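Local coordinates for nitrogen regulatory protein P-II (Thiomonas intermedia, PDB 5D4L) that is a trimeric carboxysome-associated PII-like signalling protein that binds adenine nucleotides and responds to bicarbonate, probably acting as a regulator of partner proteins, at residues I22-A27 with A70-I75; A39-Y44 with I74-P79. All coordinates share one frame; numbering follows the deposited sequence.

In the fold
The chain begins with strand 12-25, whose C-terminal end enters contact 1, then runs through helix 29-39 and turns into strand 43-54; that turn, within 39-44, supplies the first half of contact 2. After strand 43-54 and a long loop, strand 71-78 completes both contacts, first at 70-75 and then at 74-79. The two loops thus interleave and end, staggered, on strand 71-78, sharing Ile74 and Ile75. Strand 71-78 lies between strands 12-25 and 43-54 in one antiparallel sheet: contact 1 zips it to the first, while contact 2 packs it against the turn that leads from helix 29-39 into the second.

Contact 1 of 2, residues I22-A27 with A70-I75; sequences IILEGA and ALIMII
Ile22 and Ile74 form an antiparallel hydrogen-bonded pair: Ile22 N gives a nearly straight bond to Ile74 O (2.8 Å), in the carbonyl plane, and Ile74 N returns one to Ile22 O (2.7 Å). Beta-branched isoleucines suit these extended strands and fill both sheet faces. On the face carrying Ile23 and Met73, the unbranched methionine bends (chi3 -69°) and lays CE 3.7 Å from Ile23 CD1. On the face of Ile22, Leu24, Ile72 and Ile74, Leu24 CD1 meets Ile72 CG1 at 3.8 Å, next to the backbone bond from Ile72 N to Leu24 O; the return bond from Leu24 N is weak.

Toward the other end the contact thins. Glu25, whose side chain sets off away from 70-75, touches Leu71 CD2 through CG (4.1 Å), and the ladder finishes with Gly26 N bonded to Ala70 O (3.0 Å) beside exposed Ala70. Glu25 packs on Ser98 and Leu71 lies near Gly52, residues that bind nucleotide in other structures of this protein; this chain holds none.

The pair joins central neighbours of the PII sheet: helix 29-39 covers Leu24, Ile72 and Ile74, and strands 100-111 and 43-54 flank it.

Contact 2 of 2, residues A39-Y44 with I74-P79; sequences AGVKGY and IIAAVP
Val41 straddles two residues of strand 71-78 with its methyl groups: CG2 lies 3.7 Å from Val78 CG2, while CG1 rests 4.0 Å from Ala76 CB. The valine side chains meet at about a right angle. With CG1 of Val41 anti to the backbone N (chi1 178°), that branch reaches the alanine and also grazes Val78 CG2, which CG2 meets more closely. A compact branched residue can thus serve two neighbours at once, and the single methyl of Ala76 lets the turn lie close to the strand; that methyl also approaches Gly43 O, at 4.1 Å.

Tyr44 meets the strand through the base of its side chain. Its CB comes 4.1 Å from Ile74 CG2, and its CA makes a CA-H...O contact with Ile75 O at 3.2 Å. The ring's own course is set by chi1 50°, which places CG between the backbone N and the carbonyl carbon and carries the phenol away from the strand. The long flat side chain of tyrosine spans from the sheet to helix 29-39, where it packs on Asp37. Within the two segments the contact is otherwise apolar; backbone pairing begins at Thr45 with Ile75, whose O also accepts a hydrogen bond from His56 NE2 of the third subunit.

Before the turn, Gly40, the first residue to leave helical angles, has phi 96° in a Schellman motif; a CB there would press on the preceding carbonyl O, which calls for glycine. Leu86 of helix 83-94 also packs on Val41 and Val78, while Gly43 and Tyr44 pair with a strand of the third subunit, continuing the sheet across the interface. Ala77, which contacts ADP and AMP in nucleotide-bound structures of this protein, lies on the same strand. This helix-to-strand connection belongs to the ferredoxin-like (beta-alpha-beta)2 fold of trimeric PII proteins.

Contact 1 of 2, residues I22-A27 with A70-I75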
ATOM      1  N   ILE A  22       7.607   3.842   3.887  1.00 17.95           N
ATOM      2  CA  ILE A  22       8.356   5.001   4.336  1.00 17.82           C
ATOM      3  C   ILE A  22       8.044   6.180   3.423  1.00 20.26           C
ATOM      4  O   ILE A  22       8.440   6.195   2.253  1.00 21.91           O
ATOM      5  CB  ILE A  22       9.887   4.725   4.321  1.00 24.92           C
ATOM      6  CG1 ILE A  22      10.235   3.514   5.179  1.00 19.73           C
ATOM      7  CG2 ILE A  22      10.668   5.950   4.749  1.00 20.09           C
ATOM      8  CD1 ILE A  22      11.665   3.037   4.985  1.00 25.98           C
ATOM      9  N   ILE A  23       7.318   7.157   3.955  1.00 24.36           N
ATOM     10  CA  ILE A  23       6.905   8.311   3.177  1.00 21.06           C
ATOM     11  C   ILE A  23       7.698   9.532   3.627  1.00 19.19           C
ATOM     12  O   ILE A  23       7.687   9.872   4.791  1.00 21.98           O
ATOM     13  CB  ILE A  23       5.399   8.579   3.321  1.00 20.05           C
ATOM     14  CG1 ILE A  23       4.601   7.331   2.937  1.00 17.48           C
ATOM     15  CG2 ILE A  23       4.991   9.769   2.450  1.00 22.18           C
ATOM     16  CD1 ILE A  23       3.231   7.313   3.469  1.00 21.68           C
ATOM     17  N   LEU A  24       8.387  10.167   2.693  1.00 21.29           N
ATOM     18  CA  LEU A  24       9.221  11.337   2.962  1.00 23.86           C
ATOM     19  C   LEU A  24       9.438  12.098   1.664  1.00 23.98           C
ATOM     20  O   LEU A  24       9.052  11.616   0.605  1.00 23.19           O
ATOM     21  CB  LEU A  24      10.570  10.939   3.591  1.00 20.80           C
ATOM     22  CG  LEU A  24      11.324   9.679   3.125  1.00 24.58           C
ATOM     23  CD1 LEU A  24      11.778   9.756   1.715  1.00 21.83           C
ATOM     24  CD2 LEU A  24      12.555   9.408   4.015  1.00 26.31           C
ATOM     25  N   GLU A  25      10.051  13.277   1.751  1.00 26.53           N
ATOM     26  CA  GLU A  25      10.361  14.078   0.573  1.00 25.08           C
ATOM     27  C   GLU A  25      11.364  13.364  -0.342  1.00 28.92           C
ATOM     28  O   GLU A  25      12.271  12.669   0.122  1.00 30.04           O
ATOM     29  CB  GLU A  25      10.913  15.445   0.982  1.00 30.41           C
ATOM     30  CG  GLU A  25       9.945  16.353   1.738  1.00 32.07           C
ATOM     31  CD  GLU A  25      10.659  17.551   2.386  1.00 39.62           C
ATOM     32  OE1 GLU A  25      10.568  18.680   1.841  1.00 39.52           O
ATOM     33  OE2 GLU A  25      11.320  17.359   3.433  1.00 33.78           O
ATOM     34  N   GLY A  26      11.193  13.530  -1.645  1.00 23.79           N
ATOM     35  CA  GLY A  26      12.091  12.935  -2.608  1.00 26.87           C
ATOM     36  C   GLY A  26      13.554  13.308  -2.450  1.00 27.87           C
ATOM     37  O   GLY A  26      14.437  12.502  -2.725  1.00 33.20           O
ATOM     38  N   ALA A  27      13.810  14.525  -1.994  1.00 33.20           N
ATOM     39  CA  ALA A  27      15.170  15.030  -1.798  1.00 33.94           C
ATOM     40  C   ALA A  27      16.022  14.123  -0.910  1.00 35.01           C
ATOM     41  O   ALA A  27      17.252  14.102  -1.016  1.00 31.93           O
ATOM     42  CB  ALA A  27      15.112  16.434  -1.193  1.00 27.29           C
ATOM     43  N   ALA A  70       7.054  17.215  -2.687  1.00 24.75           N
ATOM     44  CA  ALA A  70       7.070  16.110  -3.641  1.00 24.80           C
ATOM     45  C   ALA A  70       7.469  14.876  -2.874  1.00 26.27           C
ATOM     46  O   ALA A  70       8.643  14.707  -2.548  1.00 25.09           O
ATOM     47  CB  ALA A  70       8.040  16.377  -4.775  1.00 20.22           C
ATOM     48  N   LEU A  71       6.506  14.019  -2.559  1.00 22.57           N
ATOM     49  CA  LEU A  71       6.815  12.885  -1.703  1.00 21.61           C
ATOM     50  C   LEU A  71       7.024  11.596  -2.499  1.00 25.68           C
ATOM     51  O   LEU A  71       6.555  11.449  -3.634  1.00 24.02           O
ATOM     52  CB  LEU A  71       5.714  12.699  -0.666  1.00 21.95           C
ATOM     53  CG  LEU A  71       5.340  13.933   0.175  1.00 23.18           C
ATOM     54  CD1 LEU A  71       4.040  13.683   0.874  1.00 17.82           C
ATOM     55  CD2 LEU A  71       6.432  14.329   1.198  1.00 21.15           C
ATOM     56  N   ILE A  72       7.763  10.672  -1.896  1.00 22.16           N
ATOM     57  CA  ILE A  72       7.855   9.312  -2.393  1.00 22.17           C
ATOM     58  C   ILE A  72       7.458   8.350  -1.287  1.00 23.70           C
ATOM     59  O   ILE A  72       7.408   8.713  -0.117  1.00 21.97           O
ATOM     60  CB  ILE A  72       9.273   8.949  -2.864  1.00 22.35           C
ATOM     61  CG1 ILE A  72      10.260   9.105  -1.704  1.00 22.75           C
ATOM     62  CG2 ILE A  72       9.675   9.790  -4.077  1.00 24.31           C
ATOM     63  CD1 ILE A  72      11.678   8.621  -2.031  1.00 21.38           C
ATOM     64  N   MET A  73       7.188   7.114  -1.665  1.00 19.47           N
ATOM     65  CA  MET A  73       7.011   6.066  -0.700  1.00 18.75           C
ATOM     66  C   MET A  73       8.054   5.012  -0.967  1.00 19.37           C
ATOM     67  O   MET A  73       8.131   4.478  -2.072  1.00 20.93           O
ATOM     68  CB  MET A  73       5.604   5.460  -0.778  1.00 23.83           C
ATOM     69  CG  MET A  73       5.425   4.221   0.095  1.00 21.41           C
ATOM     70  SD  MET A  73       3.772   3.512  -0.030  1.00 32.15           S
ATOM     71  CE  MET A  73       2.828   4.787   0.790  1.00 18.64           C
ATOM     72  N   ILE A  74       8.864   4.720   0.041  1.00 19.05           N
ATOM     73  CA  ILE A  74       9.797   3.613  -0.047  1.00 17.82           C
ATOM     74  C   ILE A  74       9.178   2.387   0.636  1.00 21.04           C
ATOM     75  O   ILE A  74       8.690   2.468   1.760  1.00 22.21           O
ATOM     76  CB  ILE A  74      11.141   3.992   0.580  1.00 20.41           C
ATOM     77  CG1 ILE A  74      11.641   5.290  -0.064  1.00 16.71           C
ATOM     78  CG2 ILE A  74      12.148   2.856   0.444  1.00 19.56           C
ATOM     79  CD1 ILE A  74      13.001   5.727   0.400  1.00 20.54           C
ATOM     80  N   ILE A  75       9.147   1.267  -0.074  1.00 21.45           N
ATOM     81  CA  ILE A  75       8.598   0.031   0.468  1.00 22.56           C
ATOM     82  C   ILE A  75       9.717  -1.009   0.695  1.00 22.23           C
ATOM     83  O   ILE A  75      10.418  -1.392  -0.235  1.00 21.62           O
ATOM     84  CB  ILE A  75       7.494  -0.548  -0.484  1.00 19.85           C
ATOM     85  CG1 ILE A  75       6.391   0.481  -0.728  1.00 20.48           C
ATOM     86  CG2 ILE A  75       6.890  -1.819   0.071  1.00 22.27           C
ATOM     87  CD1 ILE A  75       5.353   0.005  -1.770  1.00 22.22           C
TER

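Contact 2 of 2, residues A39-Y44 with I74-P79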
ATOM      1  N   ALA A  39      21.683  -1.199   7.038  1.00 34.96           N
ATOM      2  CA  ALA A  39      21.036  -2.056   8.020  1.00 32.48           C
ATOM      3  C   ALA A  39      20.875  -3.482   7.500  1.00 32.79           C
ATOM      4  O   ALA A  39      20.550  -4.398   8.256  1.00 31.39           O
ATOM      5  CB  ALA A  39      19.691  -1.475   8.414  1.00 35.34           C
ATOM      6  N   GLY A  40      21.111  -3.680   6.209  1.00 33.94           N
ATOM      7  CA  GLY A  40      21.095  -5.026   5.668  1.00 29.57           C
ATOM      8  C   GLY A  40      19.773  -5.410   5.044  1.00 30.53           C
ATOM      9  O   GLY A  40      19.500  -6.594   4.849  1.00 32.43           O
ATOM     10  N   VAL A  41      18.948  -4.415   4.727  1.00 30.22           N
ATOM     11  CA  VAL A  41      17.727  -4.667   3.951  1.00 32.34           C
ATOM     12  C   VAL A  41      18.084  -5.105   2.523  1.00 28.74           C
ATOM     13  O   VAL A  41      18.901  -4.476   1.857  1.00 30.09           O
ATOM     14  CB  VAL A  41      16.823  -3.430   3.915  1.00 25.06           C
ATOM     15  CG1 VAL A  41      15.598  -3.691   3.066  1.00 27.57           C
ATOM     16  CG2 VAL A  41      16.418  -3.050   5.324  1.00 27.37           C
ATOM     17  N   LYS A  42      17.454  -6.174   2.058  1.00 29.63           N
ATOM     18  CA  LYS A  42      17.882  -6.860   0.835  1.00 36.55           C
ATOM     19  C   LYS A  42      17.349  -6.235  -0.455  1.00 37.34           C
ATOM     20  O   LYS A  42      17.740  -6.629  -1.552  1.00 36.99           O
ATOM     21  CB  LYS A  42      17.462  -8.331   0.899  1.00 36.16           C
ATOM     22  CG  LYS A  42      17.988  -9.057   2.120  1.00 42.49           C
ATOM     23  CD  LYS A  42      17.484 -10.492   2.178  1.00 53.37           C
ATOM     24  CE  LYS A  42      18.646 -11.472   2.069  1.00 65.26           C
ATOM     25  NZ  LYS A  42      19.839 -10.988   2.841  1.00 56.54           N
ATOM     26  N   GLY A  43      16.440  -5.280  -0.314  1.00 32.02           N
ATOM     27  CA  GLY A  43      15.927  -4.542  -1.448  1.00 31.48           C
ATOM     28  C   GLY A  43      14.754  -3.663  -1.053  1.00 24.96           C
ATOM     29  O   GLY A  43      14.263  -3.737   0.058  1.00 24.46           O
ATOM     30  N   TYR A  44      14.304  -2.834  -1.979  1.00 21.38           N
ATOM     31  CA  TYR A  44      13.160  -1.964  -1.740  1.00 21.64           C
ATOM     32  C   TYR A  44      12.530  -1.601  -3.073  1.00 21.52           C
ATOM     33  O   TYR A  44      13.144  -1.799  -4.121  1.00 21.86           O
ATOM     34  CB  TYR A  44      13.598  -0.705  -0.994  1.00 18.46           C
ATOM     35  CG  TYR A  44      14.795  -0.051  -1.652  1.00 23.71           C
ATOM     36  CD1 TYR A  44      14.640   0.759  -2.777  1.00 22.80           C
ATOM     37  CD2 TYR A  44      16.084  -0.266  -1.173  1.00 24.74           C
ATOM     38  CE1 TYR A  44      15.728   1.331  -3.404  1.00 24.55           C
ATOM     39  CE2 TYR A  44      17.182   0.319  -1.788  1.00 25.72           C
ATOM     40  CZ  TYR A  44      16.993   1.103  -2.909  1.00 28.50           C
ATOM     41  OH  TYR A  44      18.070   1.694  -3.522  1.00 37.55           O
ATOM     42  N   ILE A  74       8.864   4.720   0.041  1.00 19.05           N
ATOM     43  CA  ILE A  74       9.797   3.613  -0.047  1.00 17.82           C
ATOM     44  C   ILE A  74       9.178   2.387   0.636  1.00 21.04           C
ATOM     45  O   ILE A  74       8.690   2.468   1.760  1.00 22.21           O
ATOM     46  CB  ILE A  74      11.141   3.992   0.580  1.00 20.41           C
ATOM     47  CG1 ILE A  74      11.641   5.290  -0.064  1.00 16.71           C
ATOM     48  CG2 ILE A  74      12.148   2.856   0.444  1.00 19.56           C
ATOM     49  CD1 ILE A  74      13.001   5.727   0.400  1.00 20.54           C
ATOM     50  N   ILE A  75       9.147   1.267  -0.074  1.00 21.45           N
ATOM     51  CA  ILE A  75       8.598   0.031   0.468  1.00 22.56           C
ATOM     52  C   ILE A  75       9.717  -1.009   0.695  1.00 22.23           C
ATOM     53  O   ILE A  75      10.418  -1.392  -0.235  1.00 21.62           O
ATOM     54  CB  ILE A  75       7.494  -0.548  -0.484  1.00 19.85           C
ATOM     55  CG1 ILE A  75       6.391   0.481  -0.728  1.00 20.48           C
ATOM     56  CG2 ILE A  75       6.890  -1.819   0.071  1.00 22.27           C
ATOM     57  CD1 ILE A  75       5.353   0.005  -1.770  1.00 22.22           C
ATOM     58  N   ALA A  76       9.884  -1.454   1.934  1.00 20.53           N
ATOM     59  CA  ALA A  76      10.802  -2.540   2.237  1.00 22.22           C
ATOM     60  C   ALA A  76      10.101  -3.660   2.997  1.00 24.45           C
ATOM     61  O   ALA A  76       9.437  -3.413   4.004  1.00 24.01           O
ATOM     62  CB  ALA A  76      11.948  -2.034   3.025  1.00 23.88           C
ATOM     63  N   ALA A  77      10.236  -4.884   2.500  1.00 24.46           N
ATOM     64  CA  ALA A  77       9.755  -6.061   3.208  1.00 22.36           C
ATOM     65  C   ALA A  77      10.938  -6.683   3.954  1.00 27.49           C
ATOM     66  O   ALA A  77      11.959  -7.017   3.360  1.00 31.19           O
ATOM     67  CB  ALA A  77       9.141  -7.043   2.266  1.00 26.75           C
ATOM     68  N   VAL A  78      10.760  -6.872   5.250  1.00 22.52           N
ATOM     69  CA  VAL A  78      11.851  -6.946   6.195  1.00 22.93           C
ATOM     70  C   VAL A  78      11.507  -7.949   7.306  1.00 26.41           C
ATOM     71  O   VAL A  78      10.348  -8.028   7.729  1.00 29.69           O
ATOM     72  CB  VAL A  78      12.107  -5.492   6.730  1.00 28.61           C
ATOM     73  CG1 VAL A  78      11.902  -5.355   8.218  1.00 24.59           C
ATOM     74  CG2 VAL A  78      13.430  -4.962   6.254  1.00 29.04           C
ATOM     75  N   PRO A  79      12.488  -8.745   7.760  1.00 29.71           N
ATOM     76  CA  PRO A  79      12.223  -9.643   8.891  1.00 25.82           C
ATOM     77  C   PRO A  79      11.832  -8.837  10.120  1.00 24.86           C
ATOM     78  O   PRO A  79      12.248  -7.703  10.219  1.00 25.95           O
ATOM     79  CB  PRO A  79      13.564 -10.359   9.107  1.00 28.16           C
ATOM     80  CG  PRO A  79      14.328 -10.148   7.837  1.00 28.93           C
ATOM     81  CD  PRO A  79      13.890  -8.825   7.310  1.00 30.09           C
TER